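Local coordinates for probable Brix domain-containing ribosomal biogenesis protein (Methanothermobacter thermautotrophicus, PDB 1W94) that probably takes part in ribosome biogenesis and binds ribosomal RNA through a Brix (Imp4-like) domain, at residues A[103-107]-A[108-112]; A[19-22]-A[23-27]. All coordinates share one frame; numbering follows the deposited sequence.

In the fold
Both contacts are local and lie at the C-terminal end of a helix. Contact 1 closes helix 102-108 and contact 2 closes helix 12-25. Each time a glycine of positive phi forms a Schellman motif, and the chain then enters a short strand, 111-112 or 28-29, at an outer end of the mixed sheet. Both are partly buried, with Leu-21, Leu-104, Leu-107, both selenomethionines and Trp-27 inside and Arg-23, Gly-26, Asn-106 and Gly-109 exposed. Contact 1 is mostly apolar and carries a disulfide. Contact 2 also has a polar side, where two arginines share a water. The turns meet where CE of selenomethionine Met-25 lies 3.7 Å from Leu-110 CD2. Trp-27 CZ2 lies 3.6 Å from the carbonyl oxygen of Met-108.

Contact 1 (A[103-107]-A[108-112]); sequences GLCNL and MGLEV
Cys-105 and Leu-110 meet through their CB atoms, 4.3 Å apart, where the chain turns out of helix 102-108. The same two residues share a backbone bond, from Leu-110 N to Cys-105 O at 2.9 Å. The donor lies in the carbonyl plane. Leu-110 CB is 4.0 Å from that same oxygen, so the base of the side chain packs beside the bond. Cys-105 SG forms a disulfide with Cys-97, which ties the last turn covalently to the chain before the helix. Both Cys-105 and Leu-110 also touch Val-94 of strand 93-94.

Met-108, a selenomethionine, bonds through its N to Leu-104 O at 3.2 Å. Its CG stands anti to its own carbonyl carbon (chi1 -70°) and lies 3.7 Å from Leu-104 O. The chain runs on extended through chi2, which carries the selenium away from the last turn; the bend at chi3 (70°) turns only CE. The Met-108 side chain packs on Ile-74, Met-133 and Leu-147 of the sheet, and Leu-104 and Leu-107 reach Ile-74 from the same helix. Gly-109 takes a positive phi (70°), and its N reaches Asn-106 O in a weak bond of 3.4 Å. This weak bond and the one from Leu-110 N, with the apolar contact between the residues the latter joins, are characteristic of a Schellman motif, here leading from the helix into edge strand 111-112 of a beta-alpha-beta unit.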
loop_
_atom_site.group_PDB
_atom_site.type_symbol
_atom_site.label_atom_id
_atom_site.label_comp_id
_atom_site.label_asym_id
_atom_site.label_seq_id
_atom_site.Cartn_x
_atom_site.Cartn_y
_atom_site.Cartn_z
ATOM N N GLY A 103 -0.593 6.948 11.421
ATOM C CA GLY A 103 0.640 6.414 10.844
ATOM C C GLY A 103 0.388 5.744 9.500
ATOM O O GLY A 103 1.223 5.823 8.598
ATOM N N LEU A 104 -0.761 5.083 9.347
ATOM C CA LEU A 104 -1.125 4.529 8.045
ATOM C C LEU A 104 -1.081 5.592 6.986
ATOM O O LEU A 104 -0.463 5.399 5.942
ATOM C CB LEU A 104 -2.496 3.847 8.072
ATOM C CG LEU A 104 -2.532 2.610 8.952
ATOM C CD1 LEU A 104 -3.969 2.085 9.105
ATOM C CD2 LEU A 104 -1.576 1.516 8.377
ATOM N N CYS A 105 -1.699 6.737 7.260
ATOM C CA CYS A 105 -1.732 7.822 6.313
ATOM C C CYS A 105 -0.328 8.399 6.040
ATOM O O CYS A 105 -0.007 8.718 4.893
ATOM C CB CYS A 105 -2.756 8.900 6.760
ATOM S SG CYS A 105 -4.415 8.117 6.890
ATOM N N ASN A 106 0.486 8.544 7.091
ATOM C CA ASN A 106 1.824 9.096 6.950
ATOM C C ASN A 106 2.731 8.198 6.119
ATOM O O ASN A 106 3.411 8.684 5.206
ATOM C CB ASN A 106 2.424 9.416 8.333
ATOM C CG ASN A 106 1.784 10.644 8.966
ATOM O OD1 ASN A 106 1.430 11.610 8.272
ATOM N ND2 ASN A 106 1.648 10.625 10.284
ATOM N N LEU A 107 2.692 6.887 6.381
ATOM C CA LEU A 107 3.535 5.940 5.651
ATOM C C LEU A 107 3.197 5.945 4.160
ATOM O O LEU A 107 4.072 6.025 3.314
ATOM C CB LEU A 107 3.352 4.525 6.206
ATOM C CG LEU A 107 4.000 4.309 7.583
ATOM C CD1 LEU A 107 3.613 2.905 8.090
ATOM C CD2 LEU A 107 5.511 4.504 7.505
HETATM N N MSE A 108 1.914 5.897 3.848
HETATM C CA MSE A 108 1.478 5.757 2.466
HETATM C C MSE A 108 1.361 7.073 1.724
HETATM O O MSE A 108 1.062 7.074 0.519
HETATM C CB MSE A 108 0.155 5.009 2.420
HETATM C CG MSE A 108 0.362 3.568 2.809
HETATM SE SE MSE A 108 -1.244 2.610 2.827
HETATM C CE MSE A 108 -1.673 2.503 0.824
ATOM N N GLY A 109 1.585 8.168 2.435
ATOM C CA GLY A 109 1.548 9.494 1.847
ATOM C C GLY A 109 0.134 9.903 1.458
ATOM O O GLY A 109 -0.050 10.545 0.442
ATOM N N LEU A 110 -0.867 9.529 2.249
ATOM C CA LEU A 110 -2.246 9.883 1.900
ATOM C C LEU A 110 -2.580 11.292 2.382
ATOM O O LEU A 110 -2.078 11.710 3.400
ATOM C CB LEU A 110 -3.215 8.866 2.495
ATOM C CG LEU A 110 -2.869 7.434 2.126
ATOM C CD1 LEU A 110 -3.886 6.532 2.771
ATOM C CD2 LEU A 110 -2.885 7.248 0.586
ATOM N N GLU A 111 -3.406 12.037 1.654
ATOM C CA GLU A 111 -3.871 13.335 2.163
ATOM C C GLU A 111 -5.345 13.249 2.460
ATOM O O GLU A 111 -6.113 12.658 1.690
ATOM C CB GLU A 111 -3.598 14.480 1.185
ATOM C CG GLU A 111 -3.708 14.091 -0.307
ATOM N N VAL A 112 -5.745 13.842 3.577
ATOM C CA VAL A 112 -7.149 13.891 3.940
ATOM C C VAL A 112 -7.890 14.817 2.974
ATOM O O VAL A 112 -7.440 15.927 2.695
ATOM C CB VAL A 112 -7.337 14.317 5.402
ATOM C CG1 VAL A 112 -8.796 14.296 5.779
ATOM C CG2 VAL A 112 -6.550 13.386 6.314
#

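Contact 2 (A[19-22]-A[23-27]); sequences QRLS and RIMGW
A Schellman motif at the end of helix 12-25 brings Trp-27 back to Ser-22. Trp-27 N donates to Ser-22 O at 3.0 Å, in a rather bent bond (137° at the hydrogen). Gly-26, with positive phi, is the turning residue, and its N makes a weak bond to Arg-23 O. Before the turn, Met-25 N bonds to Leu-21 O at 2.9 Å. Leu-21 and Met-25 lie side by side and point the same way, with Leu-21 CD1 4.0 Å from Met-25 CG. The other branch, Leu-21 CD2, approaches the Trp-27 ring obliquely, 4.3 Å from CZ3. Met-25 CB sits over the centre of one ring face, 3.3 Å above the plane. Here the helix joins strands 3-6 and 28-29 as a beta-alpha-beta crossover, and Leu-21 and Ile-24 pack on Phe-145 of the sheet. Ser-22 OG sits between its backbone N and carbonyl carbon (chi1 74°), turned back along the helix, and makes a weak bond to Ser-18 O. On the polar side, one water accepts from Arg-20 NE and Arg-23 NE, each 3.3 Å away, in the plane of both guanidinium groups. Arg-20 is held further by the carbonyl oxygens of Glu-81 and Met-82, which take its NH2 and NH1.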
loop_
_atom_site.group_PDB
_atom_site.type_symbol
_atom_site.label_atom_id
_atom_site.label_comp_id
_atom_site.label_asym_id
_atom_site.label_seq_id
_atom_site.Cartn_x
_atom_site.Cartn_y
_atom_site.Cartn_z
ATOM N N GLN A 19 1.604 -5.282 -8.193
ATOM C CA GLN A 19 1.344 -4.575 -9.435
ATOM C C GLN A 19 0.023 -3.787 -9.353
ATOM O O GLN A 19 -0.015 -2.607 -9.710
ATOM C CB GLN A 19 1.354 -5.536 -10.617
ATOM C CG GLN A 19 2.758 -6.106 -10.933
ATOM C CD GLN A 19 2.764 -7.136 -12.058
ATOM O OE1 GLN A 19 3.611 -7.077 -12.949
ATOM N NE2 GLN A 19 1.814 -8.073 -12.031
ATOM N N ARG A 20 -1.051 -4.441 -8.909
ATOM C CA ARG A 20 -2.328 -3.762 -8.633
ATOM C C ARG A 20 -2.174 -2.531 -7.731
ATOM O O ARG A 20 -2.691 -1.469 -8.038
ATOM C CB ARG A 20 -3.267 -4.702 -7.906
ATOM C CG ARG A 20 -4.219 -5.483 -8.772
ATOM C CD ARG A 20 -5.648 -4.970 -8.529
ATOM N NE ARG A 20 -6.438 -5.302 -9.699
ATOM C CZ ARG A 20 -7.316 -6.292 -9.755
ATOM N NH1 ARG A 20 -7.949 -6.512 -10.891
ATOM N NH2 ARG A 20 -7.569 -7.041 -8.689
ATOM N N LEU A 21 -1.521 -2.704 -6.576
ATOM C CA LEU A 21 -1.405 -1.612 -5.606
ATOM C C LEU A 21 -0.639 -0.442 -6.198
ATOM O O LEU A 21 -1.002 0.734 -5.991
ATOM C CB LEU A 21 -0.725 -2.103 -4.336
ATOM C CG LEU A 21 -0.411 -1.075 -3.262
ATOM C CD1 LEU A 21 -1.692 -0.506 -2.568
ATOM C CD2 LEU A 21 0.566 -1.703 -2.223
ATOM N N SER A 22 0.418 -0.748 -6.949
ATOM C CA SER A 22 1.245 0.329 -7.489
ATOM C C SER A 22 0.483 1.132 -8.563
ATOM O O SER A 22 0.572 2.348 -8.613
ATOM C CB SER A 22 2.559 -0.227 -8.016
ATOM O OG SER A 22 2.271 -0.899 -9.235
ATOM N N ARG A 23 -0.333 0.451 -9.349
ATOM C CA ARG A 23 -1.239 1.103 -10.264
ATOM C C ARG A 23 -2.225 1.981 -9.520
ATOM O O ARG A 23 -2.442 3.104 -9.924
ATOM C CB ARG A 23 -2.014 0.080 -11.106
ATOM C CG ARG A 23 -1.308 -0.340 -12.351
ATOM C CD ARG A 23 -1.388 -1.872 -12.566
ATOM N NE ARG A 23 -2.377 -2.292 -13.561
ATOM C CZ ARG A 23 -2.262 -2.067 -14.873
ATOM N NH1 ARG A 23 -1.211 -1.404 -15.355
ATOM N NH2 ARG A 23 -3.212 -2.483 -15.715
ATOM N N ILE A 24 -2.826 1.456 -8.451
ATOM C CA ILE A 24 -3.827 2.203 -7.665
ATOM C C ILE A 24 -3.228 3.503 -7.095
ATOM O O ILE A 24 -3.847 4.578 -7.133
ATOM C CB ILE A 24 -4.354 1.323 -6.512
ATOM C CG1 ILE A 24 -5.340 0.259 -7.033
ATOM C CG2 ILE A 24 -5.010 2.176 -5.407
ATOM C CD1 ILE A 24 -5.550 -0.875 -5.999
HETATM N N MSE A 25 -2.028 3.377 -6.537
HETATM C CA MSE A 25 -1.268 4.486 -5.943
HETATM C C MSE A 25 -0.592 5.430 -6.944
HETATM O O MSE A 25 -0.255 6.558 -6.581
HETATM C CB MSE A 25 -0.193 3.900 -5.002
HETATM C CG MSE A 25 -0.753 3.173 -3.774
HETATM SE SE MSE A 25 -2.137 4.226 -2.745
HETATM C CE MSE A 25 -1.098 5.942 -2.362
ATOM N N GLY A 26 -0.387 4.979 -8.182
ATOM C CA GLY A 26 0.475 5.696 -9.152
ATOM C C GLY A 26 1.949 5.686 -8.710
ATOM O O GLY A 26 2.689 6.607 -8.986
ATOM N N TRP A 27 2.358 4.643 -7.998
ATOM C CA TRP A 27 3.760 4.451 -7.629
ATOM C C TRP A 27 4.455 3.705 -8.780
ATOM O O TRP A 27 3.824 2.897 -9.430
ATOM C CB TRP A 27 3.858 3.620 -6.361
ATOM C CG TRP A 27 3.345 4.307 -5.111
ATOM C CD1 TRP A 27 3.181 5.658 -4.911
ATOM C CD2 TRP A 27 3.001 3.676 -3.877
ATOM N NE1 TRP A 27 2.720 5.890 -3.635
ATOM C CE2 TRP A 27 2.602 4.694 -2.978
ATOM C CE3 TRP A 27 2.961 2.338 -3.449
ATOM C CZ2 TRP A 27 2.197 4.423 -1.670
ATOM C CZ3 TRP A 27 2.544 2.063 -2.140
ATOM C CH2 TRP A 27 2.169 3.104 -1.266
HETATM O O HOH W 1 -4.980 -3.318 -11.823
#